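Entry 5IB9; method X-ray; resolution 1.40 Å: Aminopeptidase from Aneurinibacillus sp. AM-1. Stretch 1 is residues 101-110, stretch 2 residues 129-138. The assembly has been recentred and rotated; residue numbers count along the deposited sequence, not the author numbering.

Stretch 1 (101-110) GLGTTADVAG
Stretch 2 (129-138) DKVRNAAKQG

The contact joins a loop and short helix (stretch 1) to the last turns of a longer helix (stretch 2), and it buries 361 Å² summed over both sides. The register is set by three CA–CA distances: Gly103 CA to Lys130 CA at 4.9 Å, Thr105 CA to Asn133 CA at 5.9 Å, and Val108 CA to Ala134 CA at 6.6 Å. Numbering therefore rises together along the two segments, and the gap widens from the loop to the helical part.

The loop enters at Gly101 (phi/psi 68/-138), passes through Leu102 (-83/-6) and turns at Gly103 (80/21). Positive phi favours glycine at both Gly101 and Gly103. At Gly103 the neighbouring helix adds a second restriction: an ideal CB would point toward it and lie a tight 3.5 Å from Lys130 CG. At Gly101 the obstacle is local, since an ideal CB would fall 2.5 Å from Asp107 OD1. That same carboxylate oxygen accepts from Leu102 N at 2.8 Å, with Asp107 at chi1 -78° (m) and chi2 -168°, so it ties the loop to the helix that follows.

Thr104 (-64/172) is the N-cap. Its CB points away from stretch 2, and chi1 of 75° (p) places OG1 to accept from Asp107 N at 2.8 Å; the N-H...acceptor angle of 174° is nearly linear. The helix from Thr105 carries a bond from Val108 N to Thr104 O at 3.3 Å.

Lys130 supplies a hydrogen bond between the stretches. Its CB points sideways, but chi angles of -69°, 164°, -174° and -59° (m, t, t, m) extend the chain past Gly103 and turn its end so that NZ donates to Leu102 O at 2.8 Å. Leu102 itself is m at chi1 (-74°) with chi2 off-well at -29°; its CB lies 4.1 Å from Lys130 NZ.

Asn133, with CB toward stretch 1 and chi1 -64° (m), has the largest area covered by the other stretch, 71 Å². The modelled OD1 is 2.9 Å from Gly103 O, but the amide is probably turned over, so its atom assignment should not be pressed. Beside it, Thr105 has an off-well chi1 of 17°, and its CG2 lies 3.8 Å from the modelled Asn133 ND2.

Val108 (-107/-17) also points toward stretch 2. With chi1 -57° (m), CG2 sits 3.7 Å from Asn133 O, 4.1 Å from Asn133 CB and 3.9 Å from Gln137 CG, packing against Asn133 and Gln137, four residues apart. Gln137 has chi1 -58° (m), which brings its CG to 3.8 Å from Val108 O; chi2 -60° (m) and chi3 -75° set the amide beyond.

Stretch 2 is already helical at Asp129, the helix having begun earlier in the chain, with Asn133 N bonded to Asp129 O at 2.7 Å. Away from the contact, Arg132 NH2 forms a salt bridge with Asp129 OD2 at 2.8 Å. Gly138 (102/2) closes the helix in a Schellman motif, its N donating to Ala135 O at 3.0 Å.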

# COMPACT_ATOMS: atom_id res chain seq x y z
N GLY A 101 26.88 -17.95 -10.85
CA GLY A 101 27.18 -16.65 -11.48
C GLY A 101 26.53 -15.53 -10.71
O GLY A 101 26.62 -15.51 -9.49
N LEU A 102 25.95 -14.57 -11.42
CA LEU A 102 25.24 -13.42 -10.78
C LEU A 102 23.80 -13.76 -10.36
O LEU A 102 23.12 -12.94 -9.74
CB LEU A 102 25.23 -12.17 -11.70
CG LEU A 102 26.41 -11.25 -12.01
CD1 LEU A 102 27.49 -11.13 -10.90
CD2 LEU A 102 27.00 -11.55 -13.42
N GLY A 103 23.33 -14.95 -10.73
CA GLY A 103 22.01 -15.42 -10.32
C GLY A 103 20.80 -14.89 -11.11
O GLY A 103 19.67 -14.98 -10.62
N THR A 104 21.03 -14.41 -12.34
CA THR A 104 19.93 -13.99 -13.25
C THR A 104 19.07 -15.19 -13.62
O THR A 104 19.44 -16.31 -13.30
CB THR A 104 20.48 -13.42 -14.57
OG1 THR A 104 20.95 -14.52 -15.39
CG2 THR A 104 21.62 -12.44 -14.30
N THR A 105 17.94 -14.99 -14.30
CA THR A 105 17.11 -16.15 -14.67
C THR A 105 17.86 -17.04 -15.67
O THR A 105 17.69 -18.28 -15.67
CB THR A 105 15.74 -15.74 -15.22
OG1 THR A 105 15.78 -14.35 -15.59
CG2 THR A 105 14.66 -15.95 -14.13
N ALA A 106 18.72 -16.41 -16.48
CA ALA A 106 19.65 -17.10 -17.39
C ALA A 106 20.62 -17.95 -16.56
O ALA A 106 20.60 -19.19 -16.64
CB ALA A 106 20.43 -16.07 -18.26
N ASP A 107 21.42 -17.26 -15.73
CA ASP A 107 22.47 -17.88 -14.93
C ASP A 107 22.03 -19.17 -14.20
O ASP A 107 22.84 -20.07 -14.01
CB ASP A 107 23.11 -16.86 -13.97
CG ASP A 107 24.12 -15.90 -14.66
OD1 ASP A 107 24.87 -15.18 -13.94
OD2 ASP A 107 24.18 -15.84 -15.91
N VAL A 108 20.75 -19.28 -13.85
CA VAL A 108 20.26 -20.42 -13.03
C VAL A 108 19.43 -21.50 -13.75
O VAL A 108 19.23 -22.60 -13.20
CB VAL A 108 19.48 -19.96 -11.75
CG1 VAL A 108 20.34 -19.04 -10.85
CG2 VAL A 108 18.12 -19.32 -12.11
N ALA A 109 18.91 -21.18 -14.94
CA ALA A 109 18.07 -22.14 -15.69
C ALA A 109 18.82 -23.44 -16.00
O ALA A 109 18.28 -24.54 -15.81
CB ALA A 109 17.52 -21.50 -16.97
N GLY A 110 20.07 -23.30 -16.44
CA GLY A 110 20.89 -24.45 -16.85
C GLY A 110 21.37 -25.41 -15.76
O GLY A 110 21.68 -26.58 -16.06
N ASP A 129 16.11 -10.61 -5.95
CA ASP A 129 15.89 -11.42 -7.14
C ASP A 129 16.83 -12.64 -7.28
O ASP A 129 16.40 -13.69 -7.71
CB ASP A 129 16.02 -10.56 -8.39
CG ASP A 129 14.70 -9.89 -8.78
OD1 ASP A 129 14.78 -9.03 -9.69
OD2 ASP A 129 13.61 -10.22 -8.20
N LYS A 130 18.07 -12.47 -6.88
CA LYS A 130 19.06 -13.57 -6.81
C LYS A 130 18.51 -14.66 -5.95
O LYS A 130 18.52 -15.80 -6.35
CB LYS A 130 20.38 -13.08 -6.24
CG LYS A 130 21.16 -12.13 -7.13
CD LYS A 130 22.21 -11.44 -6.26
CE LYS A 130 23.06 -10.31 -6.94
NZ LYS A 130 23.84 -10.80 -8.12
N VAL A 131 17.98 -14.32 -4.76
CA VAL A 131 17.40 -15.35 -3.89
C VAL A 131 16.17 -16.02 -4.56
O VAL A 131 16.00 -17.27 -4.53
CB VAL A 131 17.10 -14.79 -2.48
CG1 VAL A 131 16.40 -15.83 -1.62
CG2 VAL A 131 18.39 -14.35 -1.82
N ARG A 132 15.25 -15.22 -5.09
CA ARG A 132 14.06 -15.82 -5.71
C ARG A 132 14.41 -16.68 -6.95
O ARG A 132 13.87 -17.77 -7.13
CB ARG A 132 13.04 -14.73 -6.09
CG ARG A 132 12.14 -14.26 -4.95
CD ARG A 132 11.09 -13.27 -5.51
NE ARG A 132 11.76 -12.05 -5.91
CZ ARG A 132 11.70 -10.90 -5.22
NH1 ARG A 132 10.96 -10.80 -4.10
NH2 ARG A 132 12.39 -9.84 -5.67
N ASN A 133 15.32 -16.20 -7.78
CA ASN A 133 15.74 -16.97 -8.98
C ASN A 133 16.28 -18.37 -8.60
O ASN A 133 15.89 -19.37 -9.22
CB ASN A 133 16.76 -16.21 -9.82
CG ASN A 133 16.19 -14.90 -10.42
OD1 ASN A 133 16.96 -13.97 -10.70
ND2 ASN A 133 14.86 -14.82 -10.55
N ALA A 134 17.12 -18.42 -7.56
CA ALA A 134 17.68 -19.70 -7.04
C ALA A 134 16.63 -20.58 -6.38
O ALA A 134 16.59 -21.81 -6.60
CB ALA A 134 18.86 -19.40 -6.08
N ALA A 135 15.76 -19.95 -5.56
CA ALA A 135 14.70 -20.67 -4.88
C ALA A 135 13.67 -21.26 -5.87
O ALA A 135 13.12 -22.31 -5.64
CB ALA A 135 14.00 -19.78 -3.85
N LYS A 136 13.46 -20.59 -6.99
CA LYS A 136 12.50 -21.06 -8.02
C LYS A 136 13.04 -22.37 -8.62
O LYS A 136 12.26 -23.20 -9.11
CB LYS A 136 12.30 -19.97 -9.12
CG LYS A 136 11.15 -20.22 -10.14
CD LYS A 136 9.83 -19.59 -9.68
CE LYS A 136 8.60 -20.18 -10.42
NZ LYS A 136 7.40 -20.21 -9.50
N GLN A 137 14.37 -22.55 -8.55
CA GLN A 137 15.04 -23.76 -9.06
C GLN A 137 15.25 -24.82 -7.98
O GLN A 137 15.78 -25.88 -8.25
CB GLN A 137 16.34 -23.41 -9.77
CG GLN A 137 16.14 -22.46 -10.93
CD GLN A 137 15.21 -23.06 -11.98
OE1 GLN A 137 15.61 -23.95 -12.74
NE2 GLN A 137 13.95 -22.61 -12.00
N GLY A 138 14.81 -24.54 -6.76
CA GLY A 138 14.85 -25.55 -5.70
C GLY A 138 15.98 -25.40 -4.70
O GLY A 138 16.10 -26.17 -3.78